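Local coordinates for protein five-membered-cyclitol-phosphate synthase (Streptomyces citricolor, PDB 6K96) that belongs to the myo-inositol-1-phosphate synthase family and binds nicotinamide-adenine-dinucleotide in a Rossmann-type domain, at residues Ala153-Thr158 / Arg305-Ala310. Residues are numbered along the deposited sequence; the frame is centred on the assembly and turned at random.
Sequences AFVNCT and RIAAAA. With NAD (nicotinamide-adenine-dinucleotide), chain G.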
loop_
_atom_site.group_PDB
_atom_site.type_symbol
_atom_site.label_atom_id
_atom_site.label_comp_id
_atom_site.label_asym_id
_atom_site.label_seq_id
_atom_site.Cartn_x
_atom_site.Cartn_y
_atom_site.Cartn_z
ATOM N N ALA B 153 -18.711 -40.807 6.570
ATOM C CA ALA B 153 -17.924 -40.042 5.559
ATOM C C ALA B 153 -16.785 -39.266 6.262
ATOM O O ALA B 153 -17.002 -38.754 7.381
ATOM C CB ALA B 153 -18.830 -39.107 4.762
ATOM N N PHE B 154 -15.620 -39.165 5.622
ATOM C CA PHE B 154 -14.435 -38.463 6.176
ATOM C C PHE B 154 -14.018 -37.276 5.297
ATOM O O PHE B 154 -13.828 -37.459 4.071
ATOM C CB PHE B 154 -13.238 -39.404 6.222
ATOM C CG PHE B 154 -12.125 -38.923 7.107
ATOM C CD1 PHE B 154 -12.261 -38.957 8.485
ATOM C CD2 PHE B 154 -10.927 -38.491 6.565
ATOM C CE1 PHE B 154 -11.207 -38.577 9.306
ATOM C CE2 PHE B 154 -9.894 -38.066 7.392
ATOM C CZ PHE B 154 -10.030 -38.117 8.758
ATOM N N VAL B 155 -13.739 -36.123 5.921
ATOM C CA VAL B 155 -13.229 -34.902 5.224
ATOM C C VAL B 155 -11.874 -34.506 5.804
ATOM O O VAL B 155 -11.839 -34.092 6.958
ATOM C CB VAL B 155 -14.224 -33.725 5.334
ATOM C CG1 VAL B 155 -13.619 -32.430 4.797
ATOM C CG2 VAL B 155 -15.545 -34.007 4.637
ATOM N N ASN B 156 -10.830 -34.505 4.981
ATOM C CA ASN B 156 -9.462 -34.087 5.391
ATOM C C ASN B 156 -9.174 -32.612 5.021
ATOM O O ASN B 156 -8.784 -32.345 3.841
ATOM C CB ASN B 156 -8.424 -35.018 4.772
ATOM C CG ASN B 156 -7.048 -34.670 5.255
ATOM O OD1 ASN B 156 -6.907 -33.965 6.232
ATOM N ND2 ASN B 156 -6.032 -35.193 4.610
ATOM N N CYS B 157 -9.218 -31.700 6.004
ATOM C CA CYS B 157 -8.738 -30.298 5.840
ATOM C C CYS B 157 -7.223 -30.170 5.638
ATOM O O CYS B 157 -6.814 -29.031 5.159
ATOM C CB CYS B 157 -8.922 -29.425 7.072
ATOM S SG CYS B 157 -10.642 -29.238 7.496
ATOM N N THR B 158 -6.437 -31.166 6.061
ATOM C CA THR B 158 -4.970 -31.009 6.301
ATOM C C THR B 158 -4.184 -31.560 5.124
ATOM O O THR B 158 -4.775 -32.279 4.314
ATOM C CB THR B 158 -4.488 -31.700 7.590
ATOM O OG1 THR B 158 -4.344 -33.096 7.370
ATOM C CG2 THR B 158 -5.425 -31.478 8.750
ATOM N N ARG B 305 -20.955 -30.806 2.705
ATOM C CA ARG B 305 -22.248 -31.065 2.032
ATOM C C ARG B 305 -21.966 -32.028 0.875
ATOM O O ARG B 305 -22.867 -32.866 0.577
ATOM C CB ARG B 305 -22.932 -29.796 1.523
ATOM C CG ARG B 305 -23.600 -28.926 2.578
ATOM C CD ARG B 305 -23.297 -27.447 2.363
ATOM N NE ARG B 305 -24.074 -26.704 1.387
ATOM C CZ ARG B 305 -23.645 -25.637 0.691
ATOM N NH1 ARG B 305 -22.428 -25.149 0.811
ATOM N NH2 ARG B 305 -24.450 -25.032 -0.139
ATOM N N ILE B 306 -20.795 -31.923 0.231
ATOM C CA ILE B 306 -20.465 -32.854 -0.877
ATOM C C ILE B 306 -20.458 -34.245 -0.265
ATOM O O ILE B 306 -21.082 -35.152 -0.843
ATOM C CB ILE B 306 -19.165 -32.513 -1.603
ATOM C CG1 ILE B 306 -19.171 -31.125 -2.231
ATOM C CG2 ILE B 306 -18.915 -33.556 -2.675
ATOM C CD1 ILE B 306 -17.774 -30.642 -2.605
ATOM N N ALA B 307 -19.852 -34.338 0.917
ATOM C CA ALA B 307 -19.720 -35.545 1.765
ATOM C C ALA B 307 -21.092 -36.143 2.057
ATOM O O ALA B 307 -21.356 -37.272 1.594
ATOM C CB ALA B 307 -19.008 -35.177 3.045
ATOM N N ALA B 308 -21.922 -35.440 2.834
ATOM C CA ALA B 308 -23.220 -35.948 3.345
ATOM C C ALA B 308 -24.115 -36.370 2.183
ATOM O O ALA B 308 -24.601 -37.515 2.226
ATOM C CB ALA B 308 -23.879 -34.951 4.256
ATOM N N ALA B 309 -24.290 -35.531 1.162
ATOM C CA ALA B 309 -25.242 -35.805 0.057
ATOM C C ALA B 309 -24.822 -37.082 -0.676
ATOM O O ALA B 309 -25.683 -37.866 -1.030
ATOM C CB ALA B 309 -25.333 -34.641 -0.888
ATOM N N ALA B 310 -23.519 -37.305 -0.798
ATOM C CA ALA B 310 -22.907 -38.477 -1.470
ATOM C C ALA B 310 -23.172 -39.742 -0.652
ATOM O O ALA B 310 -23.597 -40.740 -1.235
ATOM C CB ALA B 310 -21.433 -38.244 -1.669
HETATM P PA NAD G . -6.758 -24.827 15.288
HETATM O O1A NAD G . -5.362 -24.849 15.781
HETATM O O2A NAD G . -7.549 -23.596 15.634
HETATM O O5B NAD G . -7.594 -26.125 15.613
HETATM C C5B NAD G . -6.807 -27.265 16.029
HETATM C C4B NAD G . -7.565 -28.025 17.084
HETATM O O4B NAD G . -7.155 -29.430 17.172
HETATM C C3B NAD G . -7.364 -27.455 18.492
HETATM O O3B NAD G . -8.625 -27.422 19.147
HETATM C C2B NAD G . -6.462 -28.506 19.134
HETATM O O2B NAD G . -6.574 -28.273 20.509
HETATM C C1B NAD G . -7.121 -29.761 18.553
HETATM N N9A NAD G . -6.415 -31.020 18.686
HETATM C C8A NAD G . -5.048 -31.137 18.751
HETATM N N7A NAD G . -4.639 -32.384 18.771
HETATM C C5A NAD G . -5.801 -33.143 18.682
HETATM C C6A NAD G . -6.008 -34.537 18.651
HETATM N N6A NAD G . -5.011 -35.413 18.678
HETATM N N1A NAD G . -7.287 -34.985 18.516
HETATM C C2A NAD G . -8.270 -34.065 18.488
HETATM N N3A NAD G . -8.186 -32.738 18.528
HETATM C C4A NAD G . -6.910 -32.317 18.617
HETATM O O3 NAD G . -6.697 -24.947 13.707
HETATM P PN NAD G . -7.677 -24.323 12.595
HETATM O O1N NAD G . -9.058 -24.731 12.935
HETATM O O2N NAD G . -7.225 -22.899 12.487
HETATM O O5D NAD G . -7.204 -25.154 11.296
HETATM C C5D NAD G . -7.359 -26.632 11.335
HETATM C C4D NAD G . -6.559 -27.247 10.225
HETATM O O4D NAD G . -7.054 -26.845 8.926
HETATM C C3D NAD G . -5.076 -26.852 10.267
HETATM O O3D NAD G . -4.328 -27.985 9.879
HETATM C C2D NAD G . -4.959 -25.850 9.122
HETATM O O2D NAD G . -3.706 -25.774 8.469
HETATM C C1D NAD G . -5.942 -26.442 8.114
HETATM N N1N NAD G . -6.283 -25.417 7.082
HETATM C C2N NAD G . -6.701 -24.110 7.505
HETATM C C3N NAD G . -6.845 -23.069 6.603
HETATM C C7N NAD G . -7.330 -21.729 7.126
HETATM O O7N NAD G . -7.698 -21.628 8.289
HETATM N N7N NAD G . -7.326 -20.692 6.292
HETATM C C4N NAD G . -6.532 -23.328 5.270
HETATM C C5N NAD G . -6.302 -24.632 4.847
HETATM C C6N NAD G . -6.097 -25.640 5.770
#
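A153 and V155, on strand 153-156, face the helical segment 305-310, which comes nearest at A307, where the CA atoms of A153 and A307 lie 6.2 Å apart. The methyl of A307 does all the touching from the helix: its CB sits 4.0 Å from V155 CG2 and 4.3 Å from A153 CB, so one methyl meets two residues on the same face of the strand. With chi1 at 172°, V155 CG2 lies opposite its own carbonyl carbon and beside the backbone N, and this branch reaches A307. The contact is small, buried and wholly apolar. F154 turns to the other face of the sheet, where its ring packs on helix 137-149. At the end of the strand, N156 OD1 accepts the backbone N-H of T158 at 2.8 Å, the donor standing well above the carbonyl plane, an Asx turn where the strand gives way to the loop beside NAD. There C157 O approaches NAD C6N at 3.5 Å, and T158 CG2 lies 3.8 Å from NAD O3D. Helices thus pack on both faces of the parallel sheet, the layered arrangement of a Rossmann-type fold, with the NAD pocket beyond the C-terminal end of strand 153-156.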